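Local coordinates for protein type I modular polyketide synthase (Streptomyces albus subsp. albus, PDB 6IYR) that probably loads a malonyl-type extender unit from its coenzyme A ester onto the acyl carrier protein, as the acyltransferase domain of module 8 of the salinomycin polyketide synthase, at residues 80-91 / 442-451; 188-196 / 239-250. All blocks are in the same frame, centred on the assembly; numbering follows the deposited sequence.

Contact 1 (80-91 / 442-451)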
# COMPACT_ATOMS: atom_id res chain seq x y z
N THR A 80 -21.08 -7.34 16.96
CA THR A 80 -19.69 -7.48 17.38
C THR A 80 -19.46 -7.59 18.89
O THR A 80 -20.16 -8.34 19.57
CB THR A 80 -18.77 -6.38 16.79
OG1 THR A 80 -19.24 -5.09 17.18
CG2 THR A 80 -18.73 -6.47 15.29
N ARG A 81 -18.47 -6.84 19.36
CA ARG A 81 -18.01 -6.78 20.76
C ARG A 81 -17.44 -8.10 21.28
O ARG A 81 -16.48 -8.65 20.71
CB ARG A 81 -19.16 -6.34 21.66
CG ARG A 81 -19.63 -4.91 21.42
CD ARG A 81 -20.74 -4.46 22.35
NE ARG A 81 -21.21 -3.11 22.03
CZ ARG A 81 -22.24 -2.52 22.61
NH1 ARG A 81 -22.92 -3.15 23.55
NH2 ARG A 81 -22.59 -1.29 22.25
N SER A 82 -18.03 -8.61 22.35
CA SER A 82 -17.54 -9.83 22.99
C SER A 82 -17.54 -11.06 22.09
O SER A 82 -16.63 -11.88 22.18
CB SER A 82 -18.37 -10.12 24.23
OG SER A 82 -19.71 -10.42 23.90
N ARG A 83 -18.54 -11.20 21.22
CA ARG A 83 -18.60 -12.40 20.39
C ARG A 83 -17.36 -12.58 19.53
O ARG A 83 -16.93 -11.66 18.82
CB ARG A 83 -19.85 -12.37 19.51
CG ARG A 83 -21.16 -12.45 20.27
CD ARG A 83 -22.39 -12.47 19.39
NE ARG A 83 -23.62 -12.48 20.17
CZ ARG A 83 -24.84 -12.38 19.65
NH1 ARG A 83 -24.99 -12.26 18.34
NH2 ARG A 83 -25.91 -12.40 20.44
N ALA A 84 -16.81 -13.79 19.58
CA ALA A 84 -15.64 -14.14 18.81
C ALA A 84 -16.19 -14.65 17.51
O ALA A 84 -17.08 -15.49 17.47
CB ALA A 84 -14.83 -15.21 19.51
N ALA A 85 -15.64 -14.12 16.44
CA ALA A 85 -16.12 -14.41 15.10
C ALA A 85 -15.49 -15.67 14.53
O ALA A 85 -14.32 -15.94 14.71
CB ALA A 85 -15.87 -13.23 14.19
N LEU A 86 -16.31 -16.43 13.81
CA LEU A 86 -15.92 -17.69 13.19
C LEU A 86 -15.16 -17.59 11.87
O LEU A 86 -14.97 -16.51 11.35
CB LEU A 86 -17.13 -18.61 13.08
CG LEU A 86 -17.63 -19.05 14.46
CD1 LEU A 86 -16.52 -19.76 15.21
CD2 LEU A 86 -18.11 -17.86 15.27
N GLU A 87 -14.69 -18.72 11.37
CA GLU A 87 -13.92 -18.82 10.13
C GLU A 87 -14.51 -18.29 8.82
O GLU A 87 -13.79 -17.74 8.01
CB GLU A 87 -13.46 -20.25 9.92
CG GLU A 87 -12.48 -20.72 10.97
CD GLU A 87 -11.57 -21.83 10.48
OE1 GLU A 87 -11.90 -22.49 9.47
OE2 GLU A 87 -10.51 -22.04 11.13
N SER A 88 -15.79 -18.49 8.57
CA SER A 88 -16.38 -18.02 7.34
C SER A 88 -17.15 -16.71 7.62
O SER A 88 -17.83 -16.59 8.65
CB SER A 88 -17.23 -19.14 6.75
OG SER A 88 -18.28 -18.59 6.00
N ARG A 89 -16.81 -15.64 6.90
CA ARG A 89 -17.17 -14.28 7.35
C ARG A 89 -17.78 -13.40 6.27
O ARG A 89 -17.53 -13.60 5.07
CB ARG A 89 -15.97 -13.55 7.95
CG ARG A 89 -15.44 -14.15 9.24
CD ARG A 89 -14.13 -13.46 9.63
NE ARG A 89 -13.67 -13.93 10.92
CZ ARG A 89 -12.76 -13.33 11.67
NH1 ARG A 89 -12.43 -13.86 12.83
NH2 ARG A 89 -12.18 -12.22 11.28
N GLY A 90 -18.56 -12.41 6.70
CA GLY A 90 -19.25 -11.53 5.78
C GLY A 90 -19.47 -10.18 6.42
O GLY A 90 -19.55 -10.06 7.64
N VAL A 91 -19.44 -9.13 5.60
CA VAL A 91 -19.70 -7.79 6.09
C VAL A 91 -20.62 -7.12 5.09
O VAL A 91 -20.44 -7.27 3.88
CB VAL A 91 -18.42 -6.95 6.21
CG1 VAL A 91 -18.75 -5.61 6.82
CG2 VAL A 91 -17.36 -7.66 7.03
N TRP A 442 -10.76 -8.02 7.38
CA TRP A 442 -11.42 -8.71 8.49
C TRP A 442 -11.98 -10.07 8.06
O TRP A 442 -11.78 -11.07 8.74
CB TRP A 442 -12.50 -7.82 9.11
CG TRP A 442 -13.18 -8.47 10.24
CD1 TRP A 442 -12.76 -8.48 11.53
CD2 TRP A 442 -14.37 -9.27 10.18
NE1 TRP A 442 -13.61 -9.27 12.28
CE2 TRP A 442 -14.63 -9.71 11.49
CE3 TRP A 442 -15.29 -9.56 9.17
CZ2 TRP A 442 -15.77 -10.46 11.82
CZ3 TRP A 442 -16.42 -10.32 9.50
CH2 TRP A 442 -16.64 -10.76 10.81
N THR A 443 -12.54 -10.15 6.86
CA THR A 443 -13.08 -11.43 6.43
C THR A 443 -11.98 -12.45 6.28
O THR A 443 -12.25 -13.65 6.29
CB THR A 443 -13.93 -11.35 5.14
OG1 THR A 443 -13.15 -10.95 4.02
CG2 THR A 443 -15.16 -10.44 5.36
N HIS A 444 -10.74 -11.99 6.13
CA HIS A 444 -9.64 -12.93 5.93
C HIS A 444 -8.92 -13.21 7.23
O HIS A 444 -7.97 -14.00 7.26
CB HIS A 444 -8.65 -12.39 4.89
CG HIS A 444 -9.18 -12.39 3.51
ND1 HIS A 444 -9.96 -13.42 3.01
CD2 HIS A 444 -9.20 -11.42 2.56
CE1 HIS A 444 -10.36 -13.12 1.79
NE2 HIS A 444 -9.85 -11.95 1.47
N GLY A 445 -9.33 -12.53 8.28
CA GLY A 445 -8.83 -12.80 9.62
C GLY A 445 -7.87 -11.74 10.08
O GLY A 445 -7.30 -11.82 11.16
N VAL A 446 -7.73 -10.67 9.33
CA VAL A 446 -6.99 -9.54 9.86
C VAL A 446 -7.80 -8.94 10.99
O VAL A 446 -8.99 -8.71 10.82
CB VAL A 446 -6.77 -8.50 8.77
CG1 VAL A 446 -6.01 -7.32 9.32
CG2 VAL A 446 -6.05 -9.14 7.61
N PRO A 447 -7.15 -8.64 12.13
CA PRO A 447 -7.91 -8.31 13.35
C PRO A 447 -8.36 -6.86 13.42
O PRO A 447 -8.02 -6.14 14.34
CB PRO A 447 -6.94 -8.64 14.49
CG PRO A 447 -5.58 -8.50 13.88
CD PRO A 447 -5.71 -8.75 12.40
N VAL A 448 -9.27 -6.48 12.53
CA VAL A 448 -9.90 -5.19 12.60
C VAL A 448 -10.69 -5.10 13.92
O VAL A 448 -11.32 -6.06 14.34
CB VAL A 448 -10.84 -5.01 11.40
CG1 VAL A 448 -11.60 -3.68 11.47
CG2 VAL A 448 -10.05 -5.13 10.10
N ASP A 449 -10.67 -3.93 14.52
CA ASP A 449 -11.48 -3.64 15.68
C ASP A 449 -12.63 -2.73 15.30
O ASP A 449 -12.46 -1.52 15.10
CB ASP A 449 -10.63 -2.96 16.74
CG ASP A 449 -11.41 -2.68 18.02
OD1 ASP A 449 -12.59 -3.08 18.13
OD2 ASP A 449 -10.88 -2.00 18.90
N TRP A 450 -13.82 -3.30 15.16
CA TRP A 450 -14.94 -2.56 14.58
C TRP A 450 -15.45 -1.41 15.41
O TRP A 450 -15.99 -0.46 14.86
CB TRP A 450 -16.05 -3.52 14.20
CG TRP A 450 -15.63 -4.35 13.04
CD1 TRP A 450 -15.32 -5.66 13.05
CD2 TRP A 450 -15.45 -3.91 11.69
NE1 TRP A 450 -14.95 -6.08 11.80
CE2 TRP A 450 -15.06 -5.03 10.93
CE3 TRP A 450 -15.60 -2.68 11.04
CZ2 TRP A 450 -14.82 -4.95 9.55
CZ3 TRP A 450 -15.41 -2.62 9.68
CH2 TRP A 450 -15.00 -3.74 8.96
N ASP A 451 -15.14 -1.42 16.71
CA ASP A 451 -15.39 -0.29 17.59
C ASP A 451 -14.74 1.02 17.12
O ASP A 451 -15.20 2.11 17.47
CB ASP A 451 -14.92 -0.61 19.02
CG ASP A 451 -15.79 -1.68 19.70
OD1 ASP A 451 -16.93 -1.89 19.25
OD2 ASP A 451 -15.33 -2.32 20.67

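Contact 2 (188-196 / 239-250). With PO4 (phosphate ion), chain B.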
# COMPACT_ATOMS: atom_id res chain seq x y z
N VAL A 188 9.14 15.38 -9.62
CA VAL A 188 9.56 14.32 -8.72
C VAL A 188 9.72 14.82 -7.26
O VAL A 188 9.42 14.07 -6.33
CB VAL A 188 10.84 13.60 -9.24
CG1 VAL A 188 12.04 14.52 -9.24
CG2 VAL A 188 11.13 12.34 -8.43
N ASP A 189 10.08 16.08 -7.08
CA ASP A 189 10.29 16.64 -5.77
C ASP A 189 8.98 16.97 -5.10
O ASP A 189 8.98 17.29 -3.95
CB ASP A 189 11.19 17.91 -5.80
CG ASP A 189 10.58 19.09 -6.54
OD1 ASP A 189 10.09 18.92 -7.70
OD2 ASP A 189 10.73 20.25 -6.05
N VAL A 190 7.89 16.93 -5.85
CA VAL A 190 6.53 17.14 -5.30
C VAL A 190 5.88 15.78 -5.06
O VAL A 190 5.39 15.49 -3.95
CB VAL A 190 5.70 17.96 -6.28
CG1 VAL A 190 4.25 18.10 -5.80
CG2 VAL A 190 6.31 19.35 -6.38
N VAL A 191 5.90 14.92 -6.07
CA VAL A 191 5.10 13.72 -5.99
C VAL A 191 5.62 12.78 -4.92
O VAL A 191 4.82 12.13 -4.27
CB VAL A 191 4.89 13.02 -7.34
CG1 VAL A 191 6.14 12.37 -7.93
CG2 VAL A 191 3.82 11.97 -7.21
N GLN A 192 6.94 12.64 -4.79
CA GLN A 192 7.48 11.62 -3.91
C GLN A 192 7.16 11.88 -2.42
O GLN A 192 6.69 11.00 -1.71
CB GLN A 192 9.00 11.38 -4.14
CG GLN A 192 9.26 10.75 -5.50
CD GLN A 192 10.65 10.16 -5.72
OE1 GLN A 192 10.95 9.66 -6.80
NE2 GLN A 192 11.48 10.19 -4.72
N PRO A 193 7.35 13.11 -1.95
CA PRO A 193 7.04 13.39 -0.55
C PRO A 193 5.53 13.40 -0.25
O PRO A 193 5.14 13.10 0.89
CB PRO A 193 7.61 14.78 -0.34
CG PRO A 193 8.60 14.97 -1.43
CD PRO A 193 8.10 14.19 -2.59
N ALA A 194 4.72 13.82 -1.22
CA ALA A 194 3.26 13.78 -1.08
C ALA A 194 2.81 12.32 -0.89
O ALA A 194 2.03 11.97 0.03
CB ALA A 194 2.64 14.39 -2.32
N LEU A 195 3.37 11.44 -1.70
CA LEU A 195 3.04 10.03 -1.57
C LEU A 195 3.55 9.46 -0.24
O LEU A 195 2.91 8.64 0.36
CB LEU A 195 3.59 9.20 -2.71
CG LEU A 195 2.78 9.22 -4.02
CD1 LEU A 195 3.52 8.46 -5.13
CD2 LEU A 195 1.41 8.60 -3.75
N TRP A 196 4.76 9.83 0.13
CA TRP A 196 5.30 9.45 1.42
C TRP A 196 4.28 9.76 2.54
O TRP A 196 4.00 8.90 3.38
CB TRP A 196 6.62 10.22 1.66
CG TRP A 196 7.13 10.02 3.06
CD1 TRP A 196 7.74 8.92 3.55
CD2 TRP A 196 7.01 10.92 4.13
NE1 TRP A 196 8.03 9.09 4.86
CE2 TRP A 196 7.57 10.31 5.26
CE3 TRP A 196 6.40 12.17 4.28
CZ2 TRP A 196 7.59 10.91 6.50
CZ3 TRP A 196 6.48 12.79 5.50
CH2 TRP A 196 7.02 12.14 6.61
N ALA A 239 11.00 12.53 6.64
CA ALA A 239 10.57 13.56 5.74
C ALA A 239 11.75 14.19 5.03
O ALA A 239 11.65 14.64 3.90
CB ALA A 239 9.82 14.64 6.51
N LYS A 240 12.82 14.42 5.78
CA LYS A 240 14.01 14.92 5.17
C LYS A 240 14.51 13.94 4.06
O LYS A 240 14.77 14.37 2.95
CB LYS A 240 15.06 15.15 6.24
CG LYS A 240 16.38 15.69 5.75
CD LYS A 240 17.35 15.75 6.94
CE LYS A 240 18.52 16.68 6.70
NZ LYS A 240 19.18 17.06 7.97
N VAL A 241 14.64 12.66 4.36
CA VAL A 241 15.07 11.69 3.34
C VAL A 241 14.14 11.73 2.13
O VAL A 241 14.62 11.86 1.00
CB VAL A 241 15.13 10.26 3.88
CG1 VAL A 241 15.50 9.26 2.79
CG2 VAL A 241 16.18 10.16 4.99
N SER A 242 12.84 11.88 2.38
CA SER A 242 11.88 11.82 1.29
C SER A 242 12.04 13.03 0.39
O SER A 242 12.16 12.89 -0.82
CB SER A 242 10.43 11.75 1.82
OG SER A 242 9.54 11.81 0.71
N ALA A 243 12.11 14.20 1.00
CA ALA A 243 12.09 15.43 0.29
C ALA A 243 13.42 15.68 -0.41
O ALA A 243 13.47 16.22 -1.51
CB ALA A 243 11.78 16.56 1.23
N LEU A 244 14.51 15.37 0.28
CA LEU A 244 15.84 15.76 -0.20
C LEU A 244 16.35 14.73 -1.22
O LEU A 244 17.01 15.05 -2.21
CB LEU A 244 16.79 15.90 0.99
CG LEU A 244 16.99 17.31 1.55
CD1 LEU A 244 15.84 18.28 1.39
CD2 LEU A 244 17.57 17.36 2.95
N ARG A 245 15.96 13.48 -1.05
CA ARG A 245 16.28 12.51 -2.08
C ARG A 245 15.53 12.79 -3.37
O ARG A 245 16.10 12.67 -4.45
CB ARG A 245 15.98 11.13 -1.56
CG ARG A 245 16.33 9.95 -2.43
CD ARG A 245 15.05 9.16 -2.48
NE ARG A 245 15.19 7.73 -2.66
CZ ARG A 245 14.39 7.07 -3.49
NH1 ARG A 245 13.54 7.75 -4.33
NH2 ARG A 245 14.47 5.76 -3.53
N ALA A 246 14.28 13.25 -3.25
CA ALA A 246 13.46 13.60 -4.40
C ALA A 246 14.00 14.82 -5.12
O ALA A 246 14.02 14.88 -6.37
CB ALA A 246 12.01 13.83 -4.00
N LYS A 247 14.49 15.78 -4.35
CA LYS A 247 15.11 16.92 -5.00
C LYS A 247 16.34 16.51 -5.81
O LYS A 247 16.59 17.05 -6.86
CB LYS A 247 15.52 17.98 -4.00
CG LYS A 247 14.35 18.75 -3.45
CD LYS A 247 14.79 20.09 -2.92
CE LYS A 247 14.24 20.32 -1.54
NZ LYS A 247 12.82 20.69 -1.68
N ALA A 248 17.18 15.64 -5.26
CA ALA A 248 18.42 15.26 -5.96
C ALA A 248 18.05 14.61 -7.28
O ALA A 248 18.67 14.89 -8.32
CB ALA A 248 19.24 14.31 -5.10
N LEU A 249 16.99 13.81 -7.25
CA LEU A 249 16.45 13.17 -8.44
C LEU A 249 16.02 14.08 -9.58
O LEU A 249 15.81 13.63 -10.70
CB LEU A 249 15.22 12.32 -8.09
CG LEU A 249 15.49 10.85 -7.76
CD1 LEU A 249 14.21 10.12 -7.42
CD2 LEU A 249 16.24 10.13 -8.87
N LEU A 250 15.74 15.33 -9.27
CA LEU A 250 15.49 16.31 -10.29
C LEU A 250 16.54 16.28 -11.38
O LEU A 250 16.23 16.55 -12.55
CB LEU A 250 15.50 17.68 -9.65
CG LEU A 250 14.22 18.40 -9.25
CD1 LEU A 250 12.95 17.67 -9.54
CD2 LEU A 250 14.27 19.00 -7.87
P PO4 B . 11.56 5.48 -7.08
O1 PO4 B . 10.21 5.55 -7.77
O2 PO4 B . 12.53 6.66 -7.19
O3 PO4 B . 11.18 5.31 -5.62
O4 PO4 B . 12.27 4.32 -7.73
O HOH W 1 11.04 17.79 -2.16

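Contact 1 (80-91 / 442-451)
Strand 88-91 meets the last turn of helix 431-443, near its C-terminal end, most closely at Arg-89 and Thr-443, whose CA atoms lie 5.1 Å apart, while some way off Thr-80 faces Trp-450 with 7.4 Å between CA atoms. The contact centres on Arg-89, laid across the indole of Trp-442. Its chain, extended from CG to NE, crosses the Trp-442 side chain at about a right angle: Arg-89 CD stands 3.8 Å from the centroid of the six-membered ring, only 9° off the normal, a CH-pi contact over the face. Farther along, the guanidinium stacks on the same face with planes 24° apart, an off-centre cation-pi pair with the five-membered ring. Two firm bonds and one weak one hold this head. Arg-89 NH2 gives Trp-442 O a bond of 2.8 Å, bent to 146° at the hydrogen, and Arg-89 NE gives Leu-86 O a straighter one of 2.9 Å that lies in the guanidinium plane; NH1 adds a weak bond to Ala-85 O.

Trp-442 O is also the acceptor for Gly-445 N, which approaches from the opposite face of the carbonyl plane. This second bond belongs to the Schellman motif that ends helix 431-443, with Gly-445 at positive phi, so one carbonyl oxygen serves both the arginine and the helix end. The strand is the middle one of the antiparallel sheet 41-47, 88-94, 116-120, and the helix end packs against it. Ala-85 CB touches Trp-442 CZ2 at 3.6 Å, and Val-91 CG2, anti to its own carbonyl carbon, reaches Trp-442 CE3 at 3.5 Å. Across the other indole face sits Trp-450 NE1, which leaves Trp-442 between arginine and tryptophan. Thr-80 CG2 abuts Trp-450 CB, and both residues also touch Thr-44 of strand 41-47.

Contact 2 (188-196 / 239-250)
An antiparallel helix pair beside the probable active-site pocket of the acyltransferase forms this contact: the axes of 188-196 and 239-248 approach to 7.9 Å with 156° between their directions. Asp-189 and Ala-246 come within 4.6 Å CA to CA, a closeness that the small side chain of Ala-246 permits. Its methyl is a knob in the hole formed by Val-188, Asp-189, Gln-192 and Pro-193, with Ala-246 CB 3.5 Å from Val-188 O.

Toward one end, Ser-242 and Ala-239 lie over a single face of the Trp-196 indole. Trp-196 CG is anti to the backbone N (chi1 172°), which turns the ring alongside helix 239-248; Ala-239 CA is 4.1 Å from the six-membered centroid and 18° off the normal, while Ser-242 CB stands over the five-membered ring. Ser-242 OG nestles against Pro-193 CA at 3.2 Å, where the helix is kinked because the proline N makes no bond to the turn before. At the other end, Val-188 packs on Leu-249 and Leu-250.

One water links the backbones, donating to Asp-189 O at 2.8 Å and to Ala-243 O at 3.0 Å.

On the pocket side, Arg-245 NH1 donates to phosphate O2 at 3.2 Å, near the guanidinium plane. Its NH2 bonds Asn-372 and weakly Ser-220 OG, the serine of a GxSxG pattern consistent with a nucleophile elbow. Tyr-320, Ser-322, His-323 and the Gln-221 backbone complete the anion site.

How the contacts relate
Contacts 1 and 2 lie on opposite sides of the chain's centre, their own centres 38 Å apart and their nearest atoms about 20 Å apart, so neither touches the other. In sequence, contact 2 is nested inside the loop that contact 1 closes: the first joins a strand early in the chain to the last long helix, and the second pairs two helices within the span between. Only contact 2 reaches the phosphate, probably picked up from the crystallisation liquor, and with it the probable active-site pocket. Contact 1 instead ties the small three-stranded sheet to the C-terminal end of helix 431-443 and the segment after it, well away from that anion.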